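Local coordinates for VirK protein (Legionella pneumophila, PDB 5XTA), which is of unknown function but belongs to the bacterial VirK family and is probably exported through type II secretion, at residues A[5-10]-A[53-58]; A[21-26]-A[39-44]; A[61-66]-A[74-79]; A[90-95]-A[104-109]. The protein carries 3 engineered substitutions. All coordinates share one frame; numbering follows the deposited sequence. Where two conformers were deposited one is given.

Contact 1. Residues A[5-10]-A[53-58]. Engineered in segment 5-10: N5 (natural residue Lys).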
loop_
_atom_site.group_PDB
_atom_site.type_symbol
_atom_site.label_atom_id
_atom_site.label_comp_id
_atom_site.label_asym_id
_atom_site.label_seq_id
_atom_site.Cartn_x
_atom_site.Cartn_y
_atom_site.Cartn_z
ATOM N N ASN A 5 -1.871 7.878 22.999
ATOM C CA ASN A 5 -1.113 7.569 24.206
ATOM C C ASN A 5 -1.474 6.285 24.940
ATOM O O ASN A 5 -0.604 5.611 25.435
ATOM C CB ASN A 5 -1.166 8.778 25.160
ATOM C CG ASN A 5 -0.599 10.042 24.514
ATOM O OD1 ASN A 5 0.580 10.088 24.167
ATOM N ND2 ASN A 5 -1.451 11.053 24.307
ATOM N N THR A 6 -2.743 5.976 25.081
ATOM C CA THR A 6 -3.158 4.870 25.926
ATOM C C THR A 6 -3.655 3.747 25.024
ATOM O O THR A 6 -4.006 3.999 23.889
ATOM C CB THR A 6 -4.284 5.275 26.899
ATOM O OG1 THR A 6 -5.496 5.519 26.168
ATOM C CG2 THR A 6 -3.897 6.538 27.758
ATOM N N PHE A 7 -3.671 2.532 25.553
ATOM C CA PHE A 7 -4.224 1.405 24.832
ATOM C C PHE A 7 -5.661 1.663 24.397
ATOM O O PHE A 7 -5.994 1.372 23.259
ATOM C CB PHE A 7 -4.107 0.140 25.644
ATOM C CG PHE A 7 -4.676 -1.062 24.956
ATOM C CD1 PHE A 7 -3.890 -1.836 24.096
ATOM C CD2 PHE A 7 -6.001 -1.430 25.163
ATOM C CE1 PHE A 7 -4.420 -2.975 23.484
ATOM C CE2 PHE A 7 -6.545 -2.552 24.539
ATOM C CZ PHE A 7 -5.754 -3.318 23.694
ATOM N N GLN A 8 -6.489 2.244 25.276
ATOM C CA GLN A 8 -7.853 2.618 24.919
ATOM C C GLN A 8 -7.916 3.667 23.800
ATOM O O GLN A 8 -8.823 3.624 22.973
ATOM C CB GLN A 8 -8.641 3.130 26.140
ATOM C CG GLN A 8 -10.149 3.231 25.904
ATOM C CD GLN A 8 -10.768 1.874 25.579
ATOM O OE1 GLN A 8 -10.522 0.889 26.268
ATOM N NE2 GLN A 8 -11.535 1.808 24.503
ATOM N N ASN A 9 -6.990 4.625 23.777
ATOM C CA ASN A 9 -6.961 5.607 22.703
ATOM C C ASN A 9 -6.766 4.882 21.384
ATOM O O ASN A 9 -7.312 5.272 20.381
ATOM C CB ASN A 9 -5.825 6.624 22.866
ATOM C CG ASN A 9 -6.062 7.643 24.000
ATOM O OD1 ASN A 9 -7.199 7.945 24.382
ATOM N ND2 ASN A 9 -4.997 8.216 24.484
ATOM N N ILE A 10 -5.930 3.859 21.380
ATOM C CA ILE A 10 -5.563 3.179 20.132
ATOM C C ILE A 10 -6.741 2.366 19.610
ATOM O O ILE A 10 -7.050 2.421 18.436
ATOM C CB ILE A 10 -4.335 2.261 20.332
ATOM C CG1 ILE A 10 -3.093 3.107 20.641
ATOM C CG2 ILE A 10 -4.103 1.344 19.117
ATOM C CD1 ILE A 10 -1.926 2.325 21.237
ATOM N N SER A 53 -8.230 -6.773 24.455
ATOM C CA SER A 53 -6.985 -6.986 25.176
ATOM C C SER A 53 -5.689 -6.868 24.370
ATOM O O SER A 53 -4.610 -6.749 24.961
ATOM C CB SER A 53 -7.036 -8.357 25.835
ATOM O OG SER A 53 -6.711 -9.391 24.922
ATOM N N ARG A 54 -5.781 -6.947 23.041
ATOM C CA ARG A 54 -4.604 -6.972 22.176
ATOM C C ARG A 54 -4.896 -6.232 20.888
ATOM O O ARG A 54 -6.004 -6.351 20.352
ATOM C CB ARG A 54 -4.229 -8.426 21.818
ATOM C CG ARG A 54 -3.153 -9.035 22.671
ATOM C CD ARG A 54 -2.679 -10.393 22.151
ATOM N NE ARG A 54 -3.731 -11.298 21.651
ATOM C CZ ARG A 54 -3.710 -11.991 20.500
ATOM N NH1 ARG A 54 -2.707 -11.902 19.626
ATOM N NH2 ARG A 54 -4.727 -12.802 20.209
ATOM N N VAL A 55 -3.892 -5.499 20.394
ATOM C CA VAL A 55 -3.892 -4.923 19.055
ATOM C C VAL A 55 -2.802 -5.593 18.258
ATOM O O VAL A 55 -1.639 -5.694 18.724
ATOM C CB VAL A 55 -3.584 -3.423 19.098
ATOM C CG1 VAL A 55 -3.380 -2.842 17.701
ATOM C CG2 VAL A 55 -4.688 -2.679 19.814
ATOM N N THR A 56 -3.142 -6.028 17.036
ATOM C CA THR A 56 -2.160 -6.685 16.198
ATOM C C THR A 56 -2.185 -6.177 14.790
ATOM O O THR A 56 -3.197 -5.701 14.298
ATOM C CB THR A 56 -2.352 -8.216 16.154
ATOM O OG1 THR A 56 -3.578 -8.523 15.483
ATOM C CG2 THR A 56 -2.413 -8.785 17.529
ATOM N N ALA A 57 -1.035 -6.250 14.159
ATOM C CA ALA A 57 -0.893 -5.845 12.757
ATOM C C ALA A 57 0.354 -6.449 12.237
ATOM O O ALA A 57 1.145 -6.948 13.002
ATOM C CB ALA A 57 -0.819 -4.335 12.620
ATOM N N SER A 58 0.531 -6.413 10.933
ATOM C CA SER A 58 1.778 -6.936 10.329
ATOM C C SER A 58 2.146 -6.210 9.056
ATOM O O SER A 58 1.314 -5.480 8.477
ATOM C CB SER A 58 1.629 -8.436 10.049
ATOM O OG SER A 58 0.680 -8.718 9.025
#
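The end of an aromatic ring rests on bare main chain here: F7, in the first turn of helix 7-15, brings CZ to 3.6 Å from S53 C, beside the peptide bond between S53 and R54. That bond belongs to a classic beta bulge, in which S53 and R54 both face one residue of strand 46-50 just before strand 54-63 settles into regular pairing. No hydrogen bond crosses between helix and strand, so the joint relies on shape and apolar contact. F7 has CG anti to its backbone N (chi1 179°), which sends the ring out from the helix toward the strand. Its CE1 meets V55 CG2 at 3.7 Å, while the two side chains run antiparallel, alongside one another. V55 suits the place because it is branched at CB: CG2, anti to its own carbonyl carbon, serves both helix residues, and the side chain also touches V47. I10, one helical turn on from F7, adds a second apolar branch and also touches L82 and L112. The helix start is fixed locally by T6, the N-cap residue, whose short side chain can turn back to the first turn. Its OG1 accepts from N9 N at 3.0 Å with an N-H...O angle of 152°, while T6 O receives I10 N at 3.2 Å. The cap and this backbone bond therefore hold the turn that presents F7 and I10. Across the joint, the I10 and V55 side chains cross obliquely, with I10 CG2 4.1 Å from V55 CG2.

Contact 2. Residues A[21-26]-A[39-44]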
loop_
_atom_site.group_PDB
_atom_site.type_symbol
_atom_site.label_atom_id
_atom_site.label_comp_id
_atom_site.label_asym_id
_atom_site.label_seq_id
_atom_site.Cartn_x
_atom_site.Cartn_y
_atom_site.Cartn_z
ATOM N N THR A 21 -0.183 4.345 12.529
ATOM C CA THR A 21 1.250 4.307 12.252
ATOM C C THR A 21 2.007 3.941 13.527
ATOM O O THR A 21 1.776 4.525 14.595
ATOM C CB THR A 21 1.753 5.651 11.685
ATOM O OG1 THR A 21 1.124 5.892 10.425
ATOM C CG2 THR A 21 3.260 5.624 11.442
ATOM N N PHE A 22 2.920 2.982 13.387
ATOM C CA PHE A 22 3.828 2.542 14.444
ATOM C C PHE A 22 5.206 3.164 14.230
ATOM O O PHE A 22 5.775 3.045 13.133
ATOM C CB PHE A 22 3.964 1.023 14.475
ATOM C CG PHE A 22 2.674 0.325 14.677
ATOM C CD1 PHE A 22 2.056 0.342 15.911
ATOM C CD2 PHE A 22 2.022 -0.292 13.619
ATOM C CE1 PHE A 22 0.832 -0.284 16.112
ATOM C CE2 PHE A 22 0.786 -0.888 13.815
ATOM C CZ PHE A 22 0.206 -0.903 15.069
ATOM N N VAL A 23 5.689 3.844 15.281
ATOM C CA VAL A 23 7.044 4.381 15.345
ATOM C C VAL A 23 7.821 3.690 16.474
ATOM O O VAL A 23 7.451 3.750 17.654
ATOM C CB VAL A 23 7.057 5.902 15.474
ATOM C CG1 VAL A 23 8.477 6.432 15.389
ATOM C CG2 VAL A 23 6.245 6.533 14.354
ATOM N N ILE A 24 8.880 3.002 16.093
ATOM C CA ILE A 24 9.648 2.213 17.011
ATOM C C ILE A 24 11.043 2.727 17.117
ATOM O O ILE A 24 11.752 2.856 16.104
ATOM C CB ILE A 24 9.654 0.762 16.572
ATOM C CG1 ILE A 24 8.183 0.422 16.346
ATOM C CG2 ILE A 24 10.353 -0.122 17.621
ATOM C CD1 ILE A 24 7.805 -1.008 16.372
ATOM N N ASN A 25 11.441 2.983 18.360
ATOM C CA ASN A 25 12.811 3.424 18.682
ATOM C C ASN A 25 13.591 2.248 19.264
ATOM O O ASN A 25 13.443 1.889 20.453
ATOM C CB ASN A 25 12.730 4.623 19.613
ATOM C CG ASN A 25 14.072 5.288 19.860
ATOM O OD1 ASN A 25 15.136 4.811 19.472
ATOM N ND2 ASN A 25 14.005 6.426 20.508
ATOM N N LEU A 26 14.377 1.615 18.392
ATOM C CA LEU A 26 15.043 0.341 18.684
ATOM C C LEU A 26 15.965 0.336 19.905
ATOM O O LEU A 26 16.073 -0.675 20.595
ATOM C CB LEU A 26 15.845 -0.121 17.480
ATOM C CG LEU A 26 15.159 -1.031 16.457
ATOM C CD1 LEU A 26 13.728 -0.658 16.155
ATOM C CD2 LEU A 26 15.977 -1.048 15.178
ATOM N N ILE A 39 15.244 4.564 14.229
ATOM C CA ILE A 39 13.832 4.756 14.365
ATOM C C ILE A 39 13.199 4.131 13.169
ATOM O O ILE A 39 13.639 4.357 12.067
ATOM C CB ILE A 39 13.513 6.241 14.479
ATOM C CG1 ILE A 39 14.190 6.730 15.782
ATOM C CG2 ILE A 39 11.996 6.498 14.499
ATOM C CD1 ILE A 39 13.782 8.110 16.265
ATOM N N VAL A 40 12.160 3.340 13.388
ATOM C CA VAL A 40 11.464 2.675 12.311
ATOM C C VAL A 40 9.994 3.043 12.379
ATOM O O VAL A 40 9.352 2.871 13.416
ATOM C CB VAL A 40 11.607 1.173 12.436
ATOM C CG1 VAL A 40 10.840 0.456 11.327
ATOM C CG2 VAL A 40 13.069 0.822 12.374
ATOM N N SER A 41 9.472 3.539 11.264
ATOM C CA SER A 41 8.075 3.916 11.146
ATOM C C SER A 41 7.430 2.991 10.126
ATOM O O SER A 41 8.001 2.736 9.028
ATOM C CB SER A 41 7.986 5.364 10.699
ATOM O OG SER A 41 6.684 5.703 10.259
ATOM N N VAL A 42 6.246 2.492 10.463
ATOM C CA VAL A 42 5.505 1.601 9.547
ATOM C C VAL A 42 4.028 1.920 9.684
ATOM O O VAL A 42 3.527 2.006 10.784
ATOM C CB VAL A 42 5.696 0.089 9.867
ATOM C CG1 VAL A 42 4.832 -0.805 8.962
ATOM C CG2 VAL A 42 7.157 -0.342 9.717
ATOM N N THR A 43 3.330 2.027 8.556
ATOM C CA THR A 43 1.886 2.170 8.570
ATOM C C THR A 43 1.240 1.040 7.760
ATOM O O THR A 43 1.192 1.091 6.557
ATOM C CB THR A 43 1.359 3.591 8.201
ATOM O OG1 THR A 43 -0.080 3.573 8.145
ATOM C CG2 THR A 43 1.837 4.101 6.911
ATOM N N PRO A 44 0.728 0.013 8.450
ATOM C CA PRO A 44 0.014 -1.062 7.766
ATOM C C PRO A 44 -1.342 -0.621 7.308
ATOM O O PRO A 44 -1.934 0.267 7.907
ATOM C CB PRO A 44 -0.092 -2.150 8.819
ATOM C CG PRO A 44 0.456 -1.584 10.097
ATOM C CD PRO A 44 0.707 -0.124 9.916
#
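Four backbone hydrogen bonds join strand 21-25 to its antiparallel neighbour 38-42, two in each hydrogen-bonded pair. In one pair F22 N gives to V42 O and V42 N to F22 O, each at 2.8 Å and nearly along the carbonyl axis. In the other, I24 N reaches V40 O at 2.7 Å in the carbonyl plane, and V40 N gives to I24 O at 2.8 Å. Side chains alternate around this frame. V23 CG1 touches I39 CG2 at 3.6 Å on one face, where beta-branched residues suit the extended chain. On the other face, F22 has CG beside its backbone N and turns a ring edge to P44, with CE2 3.8 Å from P44 CG. T21 OG1 lies 3.2 Å from T43 CB, whereas T43 OG1 is hydrogen-bonded to I20 O. Farther out, the F22 ring meets F80 and F116. Strand 116-119 takes the far edge of strand 21-25, F119 and K117 bonding to T21 and V23, and G115 just before it to N25. I39 to V42 pair with an antiparallel strand of the third subunit, so the sheet continues through the interface. The main-chain polar groups of this inner strand are largely spent on its two neighbours, and mostly apolar side chains fill the faces. N25 OD1 is an exception: it is buried here with no partner in the model, which probably carries an energetic cost.

Contact 3. Residues A[61-66]-A[74-79]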
loop_
_atom_site.group_PDB
_atom_site.type_symbol
_atom_site.label_atom_id
_atom_site.label_comp_id
_atom_site.label_asym_id
_atom_site.label_seq_id
_atom_site.Cartn_x
_atom_site.Cartn_y
_atom_site.Cartn_z
ATOM N N HIS A 61 7.711 -6.654 4.297
ATOM C CA HIS A 61 8.567 -5.703 3.668
ATOM C C HIS A 61 9.637 -6.309 2.758
ATOM O O HIS A 61 10.564 -6.973 3.254
ATOM C CB HIS A 61 9.211 -4.908 4.758
ATOM C CG HIS A 61 10.074 -3.831 4.249
ATOM N ND1 HIS A 61 9.562 -2.691 3.679
ATOM C CD2 HIS A 61 11.415 -3.707 4.218
ATOM C CE1 HIS A 61 10.556 -1.900 3.320
ATOM N NE2 HIS A 61 11.693 -2.502 3.621
ATOM N N PHE A 62 9.590 -5.977 1.466
ATOM C CA PHE A 62 10.582 -6.487 0.524
ATOM C C PHE A 62 11.907 -5.730 0.668
ATOM O O PHE A 62 11.907 -4.506 0.845
ATOM C CB PHE A 62 10.112 -6.358 -0.896
ATOM C CG PHE A 62 11.051 -6.930 -1.895
ATOM C CD1 PHE A 62 10.966 -8.279 -2.243
ATOM C CD2 PHE A 62 11.992 -6.122 -2.527
ATOM C CE1 PHE A 62 11.794 -8.814 -3.201
ATOM C CE2 PHE A 62 12.829 -6.643 -3.478
ATOM C CZ PHE A 62 12.736 -7.994 -3.815
ATOM N N THR A 63 13.013 -6.456 0.602
ATOM C CA THR A 63 14.351 -5.855 0.779
ATOM C C THR A 63 15.414 -6.657 0.028
ATOM O O THR A 63 15.240 -7.826 -0.284
ATOM C CB THR A 63 14.707 -5.672 2.290
ATOM O OG1 THR A 63 15.868 -4.842 2.466
ATOM C CG2 THR A 63 14.907 -6.990 3.014
ATOM N N LEU A 64 16.494 -5.962 -0.324
ATOM C CA LEU A 64 17.752 -6.584 -0.685
ATOM C C LEU A 64 18.812 -6.327 0.386
ATOM O O LEU A 64 19.942 -6.718 0.196
ATOM C CB LEU A 64 18.258 -6.028 -2.027
ATOM C CG LEU A 64 17.342 -6.105 -3.228
ATOM C CD1 LEU A 64 18.049 -5.584 -4.476
ATOM C CD2 LEU A 64 16.898 -7.521 -3.454
ATOM N N ASP A 65 18.457 -5.684 1.497
ATOM C CA ASP A 65 19.446 -5.212 2.486
ATOM C C ASP A 65 19.584 -6.071 3.693
ATOM O O ASP A 65 20.355 -5.717 4.600
ATOM C CB ASP A 65 19.038 -3.861 3.063
ATOM C CG ASP A 65 19.356 -2.734 2.169
ATOM O OD1 ASP A 65 20.374 -2.773 1.446
ATOM O OD2 ASP A 65 18.574 -1.765 2.214
ATOM N N ASP A 66 18.838 -7.160 3.767
ATOM C CA ASP A 66 18.816 -7.859 5.026
ATOM C C ASP A 66 20.191 -8.486 5.333
ATOM O O ASP A 66 20.791 -9.152 4.453
ATOM C CB ASP A 66 17.713 -8.885 5.112
ATOM C CG ASP A 66 17.547 -9.404 6.505
ATOM O OD1 ASP A 66 16.684 -8.883 7.241
ATOM O OD2 ASP A 66 18.330 -10.302 6.884
HETATM N N MSE A 74 14.458 -10.732 -0.419
HETATM C CA MSE A 74 13.901 -11.268 0.814
HETATM C C MSE A 74 12.711 -10.474 1.249
HETATM O O MSE A 74 12.534 -9.321 0.853
HETATM C CB MSE A 74 14.944 -11.169 1.912
HETATM C CG MSE A 74 15.966 -12.285 1.801
HETATM SE SE MSE A 74 17.273 -11.886 3.197
HETATM C CE MSE A 74 18.013 -10.319 2.255
ATOM N N PHE A 75 11.861 -11.089 2.061
ATOM C CA PHE A 75 10.785 -10.328 2.760
ATOM C C PHE A 75 11.147 -10.354 4.225
ATOM O O PHE A 75 11.443 -11.423 4.764
ATOM C CB PHE A 75 9.422 -10.951 2.608
ATOM C CG PHE A 75 8.867 -10.877 1.214
ATOM C CD1 PHE A 75 8.490 -9.656 0.668
ATOM C CD2 PHE A 75 8.661 -12.027 0.480
ATOM C CE1 PHE A 75 7.955 -9.591 -0.614
ATOM C CE2 PHE A 75 8.121 -11.975 -0.791
ATOM C CZ PHE A 75 7.768 -10.749 -1.339
ATOM N N ASP A 76 11.129 -9.175 4.845
ATOM C CA ASP A 76 11.151 -9.056 6.290
ATOM C C ASP A 76 9.721 -8.906 6.692
ATOM O O ASP A 76 9.135 -7.840 6.514
ATOM C CB ASP A 76 11.937 -7.825 6.733
ATOM C CG ASP A 76 13.412 -8.013 6.641
ATOM O OD1 ASP A 76 13.906 -9.129 6.327
ATOM O OD2 ASP A 76 14.091 -7.000 6.879
ATOM N N TYR A 77 9.166 -9.966 7.241
ATOM C CA TYR A 77 7.831 -9.956 7.768
ATOM C C TYR A 77 7.842 -9.629 9.270
ATOM O O TYR A 77 8.394 -10.397 10.094
ATOM C CB TYR A 77 7.184 -11.311 7.533
ATOM C CG TYR A 77 5.842 -11.480 8.185
ATOM C CD1 TYR A 77 4.715 -10.874 7.658
ATOM C CD2 TYR A 77 5.693 -12.235 9.346
ATOM C CE1 TYR A 77 3.464 -11.048 8.241
ATOM C CE2 TYR A 77 4.452 -12.386 9.949
ATOM C CZ TYR A 77 3.339 -11.785 9.392
ATOM O OH TYR A 77 2.112 -11.917 9.967
ATOM N N SER A 78 7.204 -8.519 9.623
ATOM C CA SER A 78 7.112 -8.071 10.992
ATOM C C SER A 78 5.691 -8.200 11.487
ATOM O O SER A 78 4.774 -7.711 10.848
ATOM C CB SER A 78 7.561 -6.639 11.075
ATOM O OG SER A 78 8.929 -6.579 10.747
ATOM N N LYS A 79 5.536 -8.879 12.628
ATOM C CA LYS A 79 4.278 -9.022 13.343
ATOM C C LYS A 79 4.310 -8.152 14.625
ATOM O O LYS A 79 5.209 -8.277 15.441
ATOM C CB LYS A 79 4.088 -10.506 13.652
ATOM C CG LYS A 79 2.909 -10.864 14.538
ATOM C CD LYS A 79 1.605 -10.651 13.823
ATOM C CE LYS A 79 0.461 -11.102 14.721
ATOM N NZ LYS A 79 -0.834 -10.687 14.155
#
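D66, in the loop after strand 54-63, meets D76 of strand 74-83 in this antiparallel beta hairpin, brought together by their rotamers. D66 has CG anti to its backbone N, whereas D76 has CG beside its N and anti to the carbonyl carbon; D66 OD1 and D76 OD1 end 2.9 Å apart, with the carboxylate planes turned by 81°. Alongside D66 the selenomethionine M74 extends through chi2, then bends at chi3 (-71°), so that its SE and CE pass across D66. Of its two deposited conformers, the one described puts CE 3.2 Å from D66 CB; a long, flexible side chain suits this bent path. T63 sets OG1 anti to its N, where it accepts from D65 N at 2.9 Å in an ST turn that leads the chain out of the strand. The same choice forces CG2 into the crowded position between N and carbonyl carbon, 4.0 Å from D76 OD2. On the other face, F62 (CG anti to N) and F75 (CG beside N) form an offset edge-to-face pair. The edge of F62 points toward the face of F75, with centroids 5.7 Å apart and planes at 72°. R60 adds a cation-pi contact to F75, and Y77 of the third subunit meets the F62 ring. Paired backbone bonds, including D76 N to H61 O at 2.8 Å, fix the register. D66 OD2 is hydrogen-bonded to L68 N, but the two OD1 atoms would repel if both groups were ionised. Such closeness would probably raise the pKa of at least one carboxylate and favour its protonation.

Contact 4. Residues A[90-95]-A[104-109]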
loop_
_atom_site.group_PDB
_atom_site.type_symbol
_atom_site.label_atom_id
_atom_site.label_comp_id
_atom_site.label_asym_id
_atom_site.label_seq_id
_atom_site.Cartn_x
_atom_site.Cartn_y
_atom_site.Cartn_z
ATOM N N ILE A 90 7.645 -6.952 18.626
ATOM C CA ILE A 90 7.749 -7.023 17.178
ATOM C C ILE A 90 8.561 -8.245 16.897
ATOM O O ILE A 90 9.695 -8.364 17.342
ATOM C CB ILE A 90 8.429 -5.820 16.523
ATOM C CG1 ILE A 90 7.777 -4.510 16.974
ATOM C CG2 ILE A 90 8.397 -5.963 14.997
ATOM C CD1 ILE A 90 8.323 -3.944 18.259
ATOM N N LYS A 91 7.962 -9.162 16.169
ATOM C CA LYS A 91 8.654 -10.317 15.725
ATOM C C LYS A 91 8.849 -10.258 14.207
ATOM O O LYS A 91 7.899 -10.158 13.449
ATOM C CB LYS A 91 7.927 -11.567 16.166
ATOM C CG LYS A 91 8.717 -12.794 15.728
ATOM C CD LYS A 91 8.432 -14.042 16.512
ATOM C CE LYS A 91 9.432 -15.133 16.136
ATOM N NZ LYS A 91 8.808 -16.475 16.146
ATOM N N THR A 92 10.103 -10.258 13.784
ATOM C CA THR A 92 10.441 -10.184 12.373
ATOM C C THR A 92 10.947 -11.530 11.896
ATOM O O THR A 92 11.847 -12.095 12.497
ATOM C CB THR A 92 11.492 -9.106 12.132
ATOM O OG1 THR A 92 10.953 -7.870 12.579
ATOM C CG2 THR A 92 11.856 -9.004 10.594
ATOM N N THR A 93 10.330 -12.053 10.851
ATOM C CA THR A 93 10.686 -13.318 10.259
ATOM C C THR A 93 11.219 -13.045 8.862
ATOM O O THR A 93 10.563 -12.368 8.034
ATOM C CB THR A 93 9.460 -14.252 10.227
ATOM O OG1 THR A 93 9.042 -14.514 11.577
ATOM C CG2 THR A 93 9.783 -15.566 9.545
ATOM N N VAL A 94 12.412 -13.555 8.584
ATOM C CA VAL A 94 13.041 -13.249 7.319
ATOM C C VAL A 94 12.823 -14.424 6.378
ATOM O O VAL A 94 13.147 -15.569 6.729
ATOM C CB VAL A 94 14.523 -12.921 7.493
ATOM C CG1 VAL A 94 15.127 -12.525 6.180
ATOM C CG2 VAL A 94 14.723 -11.808 8.510
ATOM N N LEU A 95 12.286 -14.128 5.189
ATOM C CA LEU A 95 11.885 -15.118 4.194
ATOM C C LEU A 95 12.527 -14.859 2.833
ATOM O O LEU A 95 12.608 -13.728 2.393
ATOM C CB LEU A 95 10.371 -15.072 4.037
ATOM C CG LEU A 95 9.569 -15.242 5.329
ATOM C CD1 LEU A 95 8.189 -14.665 5.119
ATOM C CD2 LEU A 95 9.489 -16.696 5.759
ATOM N N GLY A 104 15.551 -16.834 9.105
ATOM C CA GLY A 104 15.852 -16.436 10.455
ATOM C C GLY A 104 14.717 -15.622 11.011
ATOM O O GLY A 104 13.757 -15.273 10.307
ATOM N N SER A 105 14.810 -15.346 12.290
ATOM C CA SER A 105 13.821 -14.502 12.937
ATOM C C SER A 105 14.447 -13.838 14.104
ATOM O O SER A 105 15.433 -14.344 14.658
ATOM C CB SER A 105 12.593 -15.308 13.382
ATOM O OG SER A 105 12.935 -16.421 14.190
ATOM N N TYR A 106 13.902 -12.691 14.463
ATOM C CA TYR A 106 14.339 -12.017 15.660
ATOM C C TYR A 106 13.188 -11.216 16.232
ATOM O O TYR A 106 12.208 -10.939 15.543
ATOM C CB TYR A 106 15.570 -11.160 15.377
ATOM C CG TYR A 106 15.399 -10.182 14.248
ATOM C CD1 TYR A 106 15.711 -10.527 12.925
ATOM C CD2 TYR A 106 14.919 -8.896 14.496
ATOM C CE1 TYR A 106 15.533 -9.612 11.884
ATOM C CE2 TYR A 106 14.738 -7.976 13.468
ATOM C CZ TYR A 106 15.049 -8.333 12.161
ATOM O OH TYR A 106 14.856 -7.416 11.141
ATOM N N GLN A 107 13.297 -10.895 17.510
ATOM C CA GLN A 107 12.223 -10.241 18.226
ATOM C C GLN A 107 12.692 -9.108 19.103
ATOM O O GLN A 107 13.767 -9.185 19.716
ATOM C CB GLN A 107 11.465 -11.266 19.050
ATOM C CG GLN A 107 10.428 -10.636 19.965
ATOM C CD GLN A 107 9.373 -11.594 20.442
ATOM O OE1 GLN A 107 8.917 -12.469 19.696
ATOM N NE2 GLN A 107 8.959 -11.430 21.696
HETATM N N MSE A 108 11.875 -8.064 19.192
HETATM C CA MSE A 108 12.141 -7.027 20.168
HETATM C C MSE A 108 10.936 -6.801 20.991
HETATM O O MSE A 108 9.825 -7.097 20.577
HETATM C CB MSE A 108 12.667 -5.707 19.681
HETATM C CG MSE A 108 11.927 -5.100 18.521
HETATM SE SE MSE A 108 13.375 -4.465 17.363
HETATM C CE MSE A 108 13.970 -6.228 16.651
ATOM N N ASN A 109 11.175 -6.306 22.191
ATOM C CA ASN A 109 10.106 -5.999 23.135
ATOM C C ASN A 109 10.254 -4.587 23.620
ATOM O O ASN A 109 11.361 -4.138 23.851
ATOM C CB ASN A 109 10.126 -6.995 24.284
ATOM C CG ASN A 109 9.961 -8.429 23.787
ATOM O OD1 ASN A 109 8.855 -8.919 23.673
ATOM N ND2 ASN A 109 11.060 -9.077 23.454
#
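T92 O is held by one hydrogen bond, from Y106 N at 2.9 Å, and S105 CA adds a bent C-H...O contact at 3.1 Å. This carbonyl sits midway along the antiparallel beta hairpin of strands 87-96 and 102-111, where five backbone hydrogen bonds set the register. The T92 N bond to Y106 O completes the central pair, running nearly along the carbonyl axis. Y106 takes the crowded first torsion, with CG between its N and carbonyl carbon (chi1 54°), and so lies alongside T92, pointing the same way. T92 CB sits over one ring face, 3.9 Å from the centroid and 23° off the normal, a CH-pi contact. A small branched threonine fits against the ring face while its OG1 keeps a hydrogen bond to S78 OG. Toward the turn, V94 N donates to G104 O at 2.8 Å. G104 adopts phi 165°, an extended conformation that glycine accommodates readily, although its own N is buried without a partner in the model. At the other end, M108, a selenomethionine, bends at chi2 and chi3 so that CE lies in plane at the Y106 ring edge. Its CG packs 3.8 Å from I90 CD1.

How the contacts relate
Contacts 3 and 4 lie in the six-stranded antiparallel sheet, whose middle order is 54-63, 74-83, 87-96, 102-111, and contact 1 sets helix 7-15 against its strand 54-63; contact 2 belongs to the three-stranded sheet. Along the chain, contact 2 is nested in the loop closed by contact 1, and contacts 3 and 4 follow in series. Contacts 3 and 4, with centres about 10 Å apart, are successive hairpins joined by probable hydrogen bonds such as Y77 O to T93 N (2.7 Å). Contacts 1 and 3 use opposite ends of strand 54-63, and their centres are about 24 Å apart. Through P44 against A57 and I24 against I90, side chains of contact 2 pack against the larger sheet.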